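Local coordinates for heme-binding protein A / AI-2 binding protein A (Helicobacter pylori SS1, PDB 6OFQ) that binds the peptide STSA and probably captures peptides in the periplasm for delivery to an ABC transporter, at residues Ala255-Leu258 with Glu262-Leu265; Asp241-Arg246 with Asn524-Val529; Thr267-Asn272 with Val506-Ser511. All coordinates share one frame; numbering follows the deposited sequence.

Contact 1: residues Ala255-Leu258 with Glu262-Leu265; sequences ALAL and EIML
A257 meets E262 and I263 where the chain leaves helix 251-259 and turns back along it. The tight part centres on A257 O, which accepts two backbone N-H groups: I263 N at 3.0 Å in a nearly straight bond (171° at the hydrogen), with the donor lying above the carbonyl plane, and E262 N at 2.8 Å in a weak, strongly bent one. Beside this bond, I263 CG1 rests 3.7 Å from A257 CB, brought there by its place between its own backbone N and carbonyl carbon (chi1 64°). I263 CD1 lies 3.9 Å from L258 CB. L258 replies with CD1, laid over the I263-M264 backbone at 3.5 Å from I263 O. That carbonyl oxygen is buried with no polar partner in the model. The solvent side belongs to E262: its extended chain passes A257 CB, with OE2 at 4.0 Å, and its carboxylate forms a salt bridge with R246. The turn completes a beta-alpha-beta crossover from strand 242-247 through helix 251-259 to strand 265-266; I263 packs on V34 and A36 of strand 32-37, which runs between those two strands, while L258 reaches P508 of strand 497-510.

Contact 2: residues Asp241-Arg246 with Asn524-Val529; sequences DKVVVR and NRFFKV
V243 and V245 of strand 242-247 receive the ring of F526, the first residue of a type I beta turn that ends at V529. The strand belongs to a mixed five-stranded sheet of this type II periplasmic binding protein, and the turn lies in the C-terminal loop before strand 530-531. Across the contact the interaction is purely apolar. V243 presents both methyls, CG1 to F526 CD2 at 3.8 Å and CG2 to the same ring atom at 4.0 Å, and the two side chains cross at about a right angle. V245 adds a looser touch, CG2 to F526 CE2 at 4.4 Å. F526 CG stands anti to its carbonyl carbon (chi1 -58°), a setting that carries the ring out of the turn toward the valines. F35 and L33 of strand 32-37 and F214 of strand 214-220 also pack on the ring, so it is buried among three strands of one sheet. Hydrogen bonds shape the loop rather than join the segments: V529 N to F526 O, 3.1 Å, closes the turn, and the side-chain amide of N60 in helix 52-61 takes F526 N through OD1 and gives ND2 to N524 O. Aromatic faces are used within the loop as well. N524 O lies 3.4 Å above the plane of the F526 ring, over its centre, and the K528 chain bends back until its CE stands 3.6 Å above the centre of the F527 ring.

Contact 3: residues Thr267-Asn272 with Val506-Ser511; sequences TGPNLN and VVPHLS
The pyrrolidine rings of P269 and P508 meet at a slant, P269 CB 4.0 Å from P508 CG and P269 CG at the same distance from P508 CD. At another corner of the P269 ring, CD comes to 3.3 Å from V506 O, and CG packs against V506 CG1. The other methyl of V506, CG2, is 4.2 Å from L271 CD2; L271 CG is anti to its carbonyl carbon (chi1 -63°), which helps bring this branch within touch of the strand. The imidazole of H509 uses its rim: ND1 donates to L510 O at 2.8 Å, the oxygen close to the ring plane, and NE2 is hydrogen-bonded to D286 of strand 283-288. No direct hydrogen bond joins the segments. A water bridges them, accepting from G268 N at 2.9 Å and donating to V506 O at 2.8 Å. The loop is also held from helix 251-259: S251 OG hydrogen-bonds G268 O, and R254 NH1 holds T267 O and, weakly, G268 O. A proline nitrogen has no hydrogen to give, so P269 cannot donate to the strand; its ring makes carbon contacts, and the polar link runs from the neighbouring glycine N-H through the water to V506 O.

In the fold
Strand 32-37, near the N terminus, touches residues of all three contacts (I263, L265, F526, T267). Contact 2 opens first, on strand 242-247, and closes only near the C terminus, across 277 intervening residues. Contact 1 is a short local closure with three residues between its segments. Contact 3 opens directly after it and closes on strand 497-510, so contacts 1 and 3 lie in series, both within the span of contact 2, and none cross. Contacts 1 and 3 adjoin, with M264 O probably hydrogen-bonded to L510 N and L265 CD1 against V507 CG1. Contact 2 ties the five-stranded sheet to the C-terminal loop, and contact 3 ties the loop before helix 274-278 to strand 497-510 of the seven-stranded sheet.

Contact 1: residues Ala255-Leu258 with Glu262-Leu265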
loop_
_atom_site.group_PDB
_atom_site.type_symbol
_atom_site.label_atom_id
_atom_site.label_comp_id
_atom_site.label_asym_id
_atom_site.label_seq_id
_atom_site.Cartn_x
_atom_site.Cartn_y
_atom_site.Cartn_z
ATOM N N ALA A 255 17.790 -13.435 4.546
ATOM C CA ALA A 255 17.587 -14.852 4.706
ATOM C C ALA A 255 18.645 -15.547 5.535
ATOM O O ALA A 255 18.322 -16.430 6.331
ATOM C CB ALA A 255 17.422 -15.492 3.344
ATOM N N LEU A 256 19.897 -15.110 5.396
ATOM C CA LEU A 256 20.910 -15.669 6.276
ATOM C C LEU A 256 20.661 -15.362 7.742
ATOM O O LEU A 256 20.805 -16.222 8.634
ATOM C CB LEU A 256 22.309 -15.194 5.876
ATOM C CG LEU A 256 23.463 -15.730 6.741
ATOM C CD1 LEU A 256 23.523 -17.245 6.763
ATOM C CD2 LEU A 256 24.721 -15.037 6.174
ATOM N N ALA A 257 20.151 -14.154 8.005
ATOM C CA ALA A 257 19.773 -13.793 9.339
ATOM C C ALA A 257 18.604 -14.659 9.883
ATOM O O ALA A 257 18.524 -14.932 11.090
ATOM C CB ALA A 257 19.462 -12.313 9.442
ATOM N N LEU A 258 17.692 -15.107 9.013
ATOM C CA LEU A 258 16.688 -16.047 9.426
ATOM C C LEU A 258 17.312 -17.369 9.734
ATOM O O LEU A 258 16.960 -17.996 10.743
ATOM C CB LEU A 258 15.606 -16.180 8.364
ATOM C CG LEU A 258 14.454 -17.071 8.793
ATOM C CD1 LEU A 258 13.574 -16.456 9.882
ATOM C CD2 LEU A 258 13.554 -17.335 7.587
ATOM N N GLU A 262 18.922 -14.792 13.889
ATOM C CA GLU A 262 19.106 -13.401 14.233
ATOM C C GLU A 262 17.824 -12.607 14.005
ATOM O O GLU A 262 17.539 -11.587 14.640
ATOM C CB GLU A 262 20.253 -12.868 13.343
ATOM C CG GLU A 262 20.637 -11.429 13.497
ATOM C CD GLU A 262 21.744 -10.988 12.547
ATOM O OE1 GLU A 262 22.733 -11.788 12.510
ATOM O OE2 GLU A 262 21.511 -9.930 11.892
ATOM N N ILE A 263 17.115 -13.002 12.951
ATOM C CA ILE A 263 15.759 -12.430 12.768
ATOM C C ILE A 263 14.817 -13.630 12.682
ATOM O O ILE A 263 15.219 -14.785 12.527
ATOM C CB ILE A 263 15.644 -11.511 11.528
ATOM C CG1 ILE A 263 15.863 -12.271 10.224
ATOM C CG2 ILE A 263 16.655 -10.389 11.679
ATOM C CD1 ILE A 263 14.623 -12.529 9.454
ATOM N N MET A 264 13.503 -13.407 12.783
ATOM C CA MET A 264 12.514 -14.453 13.015
ATOM C C MET A 264 11.426 -14.547 11.946
ATOM O O MET A 264 10.735 -15.560 11.862
ATOM C CB MET A 264 11.873 -14.303 14.380
ATOM C CG MET A 264 12.884 -14.320 15.525
ATOM S SD MET A 264 12.284 -13.563 17.039
ATOM C CE MET A 264 11.023 -14.682 17.530
ATOM N N LEU A 265 11.227 -13.472 11.203
ATOM C CA LEU A 265 10.133 -13.379 10.222
ATOM C C LEU A 265 10.626 -12.306 9.258
ATOM O O LEU A 265 11.117 -11.264 9.686
ATOM C CB LEU A 265 8.832 -12.979 10.924
ATOM C CG LEU A 265 7.641 -12.368 10.182
ATOM C CD1 LEU A 265 7.075 -13.466 9.375
ATOM C CD2 LEU A 265 6.573 -11.938 11.169
#

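Contact 2: residues Asp241-Arg246 with Asn524-Val529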
loop_
_atom_site.group_PDB
_atom_site.type_symbol
_atom_site.label_atom_id
_atom_site.label_comp_id
_atom_site.label_asym_id
_atom_site.label_seq_id
_atom_site.Cartn_x
_atom_site.Cartn_y
_atom_site.Cartn_z
ATOM N N ASP A 241 5.569 -8.871 23.735
ATOM C CA ASP A 241 5.973 -7.728 24.518
ATOM C C ASP A 241 6.638 -6.641 23.676
ATOM O O ASP A 241 6.627 -5.483 24.052
ATOM C CB ASP A 241 7.016 -8.144 25.599
ATOM C CG ASP A 241 6.444 -9.147 26.568
ATOM O OD1 ASP A 241 5.312 -8.911 27.028
ATOM O OD2 ASP A 241 7.016 -10.270 26.693
ATOM N N LYS A 242 7.319 -7.053 22.629
ATOM C CA LYS A 242 8.167 -6.163 21.870
ATOM C C LYS A 242 8.265 -6.663 20.425
ATOM O O LYS A 242 8.337 -7.851 20.184
ATOM C CB LYS A 242 9.551 -6.092 22.561
ATOM C CG LYS A 242 10.628 -5.307 21.875
ATOM C CD LYS A 242 11.787 -5.237 22.897
ATOM C CE LYS A 242 13.121 -4.947 22.283
ATOM N NZ LYS A 242 14.117 -4.900 23.410
ATOM N N VAL A 243 8.360 -5.733 19.477
ATOM C CA VAL A 243 8.689 -6.038 18.118
ATOM C C VAL A 243 9.843 -5.136 17.682
ATOM O O VAL A 243 9.767 -3.920 17.812
ATOM C CB VAL A 243 7.498 -5.854 17.149
ATOM C CG1 VAL A 243 7.914 -6.208 15.721
ATOM C CG2 VAL A 243 6.288 -6.653 17.613
ATOM N N VAL A 244 10.888 -5.759 17.162
ATOM C CA VAL A 244 12.001 -5.052 16.546
ATOM C C VAL A 244 11.799 -5.204 15.043
ATOM O O VAL A 244 11.845 -6.314 14.514
ATOM C CB VAL A 244 13.355 -5.569 17.031
ATOM C CG1 VAL A 244 14.457 -4.711 16.477
ATOM C CG2 VAL A 244 13.468 -5.590 18.528
ATOM N N VAL A 245 11.656 -4.074 14.361
ATOM C CA VAL A 245 11.485 -4.051 12.917
ATOM C C VAL A 245 12.827 -3.603 12.345
ATOM O O VAL A 245 13.157 -2.410 12.432
ATOM C CB VAL A 245 10.343 -3.103 12.488
ATOM C CG1 VAL A 245 10.207 -3.061 10.960
ATOM C CG2 VAL A 245 9.040 -3.533 13.127
ATOM N N ARG A 246 13.569 -4.571 11.794
ATOM C CA ARG A 246 14.883 -4.303 11.248
ATOM C C ARG A 246 14.829 -4.081 9.750
ATOM O O ARG A 246 14.086 -4.713 8.993
ATOM C CB ARG A 246 15.800 -5.492 11.524
ATOM C CG ARG A 246 16.129 -5.654 13.011
ATOM C CD ARG A 246 17.288 -6.590 13.368
ATOM N NE ARG A 246 18.482 -6.165 12.658
ATOM C CZ ARG A 246 19.544 -6.939 12.412
ATOM N NH1 ARG A 246 19.586 -8.155 12.889
ATOM N NH2 ARG A 246 20.554 -6.460 11.664
ATOM N N ASN A 524 0.779 -6.759 8.206
ATOM C CA ASN A 524 1.906 -6.550 9.123
ATOM C C ASN A 524 1.559 -5.919 10.431
ATOM O O ASN A 524 2.397 -5.298 11.081
ATOM C CB ASN A 524 3.056 -5.844 8.410
ATOM C CG ASN A 524 3.599 -6.704 7.277
ATOM O OD1 ASN A 524 3.853 -7.891 7.450
ATOM N ND2 ASN A 524 3.697 -6.123 6.080
ATOM N N ARG A 525 0.306 -6.088 10.844
ATOM C CA ARG A 525 -0.095 -5.892 12.237
ATOM C C ARG A 525 0.323 -7.142 13.001
ATOM O O ARG A 525 0.114 -8.275 12.523
ATOM C CB ARG A 525 -1.608 -5.746 12.315
ATOM C CG ARG A 525 -2.045 -4.399 11.774
ATOM C CD ARG A 525 -3.552 -4.283 11.684
ATOM N NE ARG A 525 -4.092 -5.213 10.697
ATOM C CZ ARG A 525 -5.333 -5.603 10.664
ATOM N NH1 ARG A 525 -6.191 -5.237 11.591
ATOM N NH2 ARG A 525 -5.720 -6.374 9.658
ATOM N N PHE A 526 1.001 -6.970 14.140
ATOM C CA PHE A 526 1.582 -8.087 14.882
ATOM C C PHE A 526 0.781 -8.482 16.100
ATOM O O PHE A 526 1.227 -9.328 16.846
ATOM C CB PHE A 526 3.033 -7.737 15.303
ATOM C CG PHE A 526 3.911 -7.411 14.131
ATOM C CD1 PHE A 526 4.122 -8.322 13.093
ATOM C CD2 PHE A 526 4.503 -6.175 14.032
ATOM C CE1 PHE A 526 4.827 -7.989 11.943
ATOM C CE2 PHE A 526 5.279 -5.865 12.917
ATOM C CZ PHE A 526 5.459 -6.767 11.887
ATOM N N PHE A 527 -0.374 -7.877 16.388
ATOM C CA PHE A 527 -1.148 -8.181 17.580
ATOM C C PHE A 527 -1.560 -9.626 17.760
ATOM O O PHE A 527 -1.828 -9.999 18.908
ATOM C CB PHE A 527 -2.281 -7.166 17.812
ATOM C CG PHE A 527 -3.403 -7.068 16.786
ATOM C CD1 PHE A 527 -3.363 -7.502 15.456
ATOM C CD2 PHE A 527 -4.528 -6.386 17.188
ATOM C CE1 PHE A 527 -4.432 -7.292 14.564
ATOM C CE2 PHE A 527 -5.577 -6.139 16.321
ATOM C CZ PHE A 527 -5.543 -6.600 15.016
ATOM N N LYS A 528 -1.689 -10.412 16.685
ATOM C CA LYS A 528 -2.118 -11.830 16.775
ATOM C C LYS A 528 -0.938 -12.769 16.712
ATOM O O LYS A 528 -1.092 -13.973 16.796
ATOM C CB LYS A 528 -3.150 -12.207 15.706
ATOM C CG LYS A 528 -4.280 -11.215 15.541
ATOM C CD LYS A 528 -5.013 -10.956 16.856
ATOM C CE LYS A 528 -6.146 -9.951 16.661
ATOM N NZ LYS A 528 -6.837 -9.614 17.916
ATOM N N VAL A 529 0.286 -12.233 16.542
ATOM C CA VAL A 529 1.470 -13.112 16.386
ATOM C C VAL A 529 1.958 -13.547 17.764
ATOM O O VAL A 529 1.960 -12.749 18.700
ATOM C CB VAL A 529 2.597 -12.365 15.630
ATOM C CG1 VAL A 529 3.839 -13.245 15.487
ATOM C CG2 VAL A 529 2.062 -12.064 14.242
#

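Contact 3: residues Thr267-Asn272 with Val506-Ser511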
loop_
_atom_site.group_PDB
_atom_site.type_symbol
_atom_site.label_atom_id
_atom_site.label_comp_id
_atom_site.label_asym_id
_atom_site.label_seq_id
_atom_site.Cartn_x
_atom_site.Cartn_y
_atom_site.Cartn_z
ATOM N N THR A 267 10.020 -10.261 5.174
ATOM C CA THR A 267 9.379 -10.067 3.881
ATOM C C THR A 267 10.476 -9.968 2.831
ATOM O O THR A 267 11.669 -9.715 3.123
ATOM C CB THR A 267 8.472 -8.806 3.900
ATOM O OG1 THR A 267 9.270 -7.666 4.260
ATOM C CG2 THR A 267 7.291 -9.080 4.874
ATOM N N GLY A 268 10.013 -10.155 1.599
ATOM C CA GLY A 268 10.877 -9.861 0.448
ATOM C C GLY A 268 11.982 -10.867 0.164
ATOM O O GLY A 268 13.088 -10.436 -0.197
ATOM N N PRO A 269 11.762 -12.176 0.307
ATOM C CA PRO A 269 12.857 -13.121 0.052
ATOM C C PRO A 269 13.329 -13.046 -1.402
ATOM O O PRO A 269 12.505 -12.806 -2.314
ATOM C CB PRO A 269 12.249 -14.483 0.338
ATOM C CG PRO A 269 10.804 -14.282 0.014
ATOM C CD PRO A 269 10.486 -12.886 0.488
ATOM N N ASN A 270 14.588 -13.418 -1.632
ATOM C CA ASN A 270 14.945 -13.794 -2.988
ATOM C C ASN A 270 14.296 -15.107 -3.353
ATOM O O ASN A 270 14.402 -16.120 -2.668
ATOM C CB ASN A 270 16.442 -14.014 -3.086
ATOM C CG ASN A 270 17.169 -12.719 -3.212
ATOM O OD1 ASN A 270 16.693 -11.736 -3.834
ATOM N ND2 ASN A 270 18.326 -12.680 -2.552
ATOM N N LEU A 271 13.478 -15.056 -4.397
ATOM C CA LEU A 271 12.700 -16.202 -4.693
ATOM C C LEU A 271 13.456 -17.473 -5.158
ATOM O O LEU A 271 12.974 -18.589 -4.919
ATOM C CB LEU A 271 11.580 -15.833 -5.678
ATOM C CG LEU A 271 10.632 -14.813 -5.022
ATOM C CD1 LEU A 271 9.941 -13.990 -6.072
ATOM C CD2 LEU A 271 9.691 -15.606 -4.129
ATOM N N ASN A 272 14.671 -17.262 -5.619
ATOM C CA ASN A 272 15.499 -18.457 -5.818
ATOM C C ASN A 272 16.127 -19.009 -4.558
ATOM O O ASN A 272 16.838 -20.008 -4.669
ATOM C CB ASN A 272 16.536 -18.201 -6.893
ATOM C CG ASN A 272 17.599 -17.250 -6.480
ATOM O OD1 ASN A 272 17.588 -16.674 -5.401
ATOM N ND2 ASN A 272 18.508 -16.997 -7.419
ATOM N N VAL A 506 4.975 -14.475 -0.168
ATOM C CA VAL A 506 5.929 -15.512 0.209
ATOM C C VAL A 506 6.716 -15.046 1.430
ATOM O O VAL A 506 7.459 -14.053 1.308
ATOM C CB VAL A 506 6.880 -15.915 -0.923
ATOM C CG1 VAL A 506 7.819 -17.044 -0.464
ATOM C CG2 VAL A 506 6.082 -16.338 -2.136
ATOM N N VAL A 507 6.439 -15.629 2.605
ATOM C CA VAL A 507 6.949 -15.079 3.878
ATOM C C VAL A 507 7.630 -16.164 4.686
ATOM O O VAL A 507 6.994 -16.963 5.353
ATOM C CB VAL A 507 5.833 -14.398 4.702
ATOM C CG1 VAL A 507 6.432 -13.990 6.065
ATOM C CG2 VAL A 507 5.284 -13.186 4.013
ATOM N N PRO A 508 8.983 -16.190 4.624
ATOM C CA PRO A 508 9.700 -17.141 5.489
ATOM C C PRO A 508 9.782 -16.726 6.952
ATOM O O PRO A 508 9.867 -15.526 7.265
ATOM C CB PRO A 508 11.128 -17.064 4.915
ATOM C CG PRO A 508 11.024 -16.401 3.577
ATOM C CD PRO A 508 9.867 -15.442 3.724
ATOM N N HIS A 509 9.614 -17.690 7.849
ATOM C CA HIS A 509 9.733 -17.405 9.258
ATOM C C HIS A 509 10.140 -18.631 10.017
ATOM O O HIS A 509 10.099 -19.744 9.515
ATOM C CB HIS A 509 8.433 -16.815 9.817
ATOM C CG HIS A 509 7.254 -17.697 9.638
ATOM N ND1 HIS A 509 6.869 -18.670 10.536
ATOM C CD2 HIS A 509 6.383 -17.794 8.610
ATOM C CE1 HIS A 509 5.777 -19.274 10.111
ATOM N NE2 HIS A 509 5.484 -18.777 8.928
ATOM N N LEU A 510 10.619 -18.406 11.237
ATOM C CA LEU A 510 10.822 -19.553 12.116
ATOM C C LEU A 510 9.527 -20.290 12.466
ATOM O O LEU A 510 8.469 -19.648 12.575
ATOM C CB LEU A 510 11.593 -19.135 13.392
ATOM C CG LEU A 510 12.888 -18.418 13.191
ATOM C CD1 LEU A 510 13.460 -17.937 14.502
ATOM C CD2 LEU A 510 13.937 -19.268 12.505
ATOM N N SER A 511 9.618 -21.610 12.610
ATOM C CA SER A 511 8.450 -22.423 12.961
ATOM C C SER A 511 7.770 -22.017 14.251
ATOM O O SER A 511 6.539 -22.127 14.344
ATOM C CB SER A 511 8.810 -23.910 13.004
ATOM O OG SER A 511 9.814 -24.128 13.975
HETATM O O HOH W 1 7.401 -11.303 1.439
#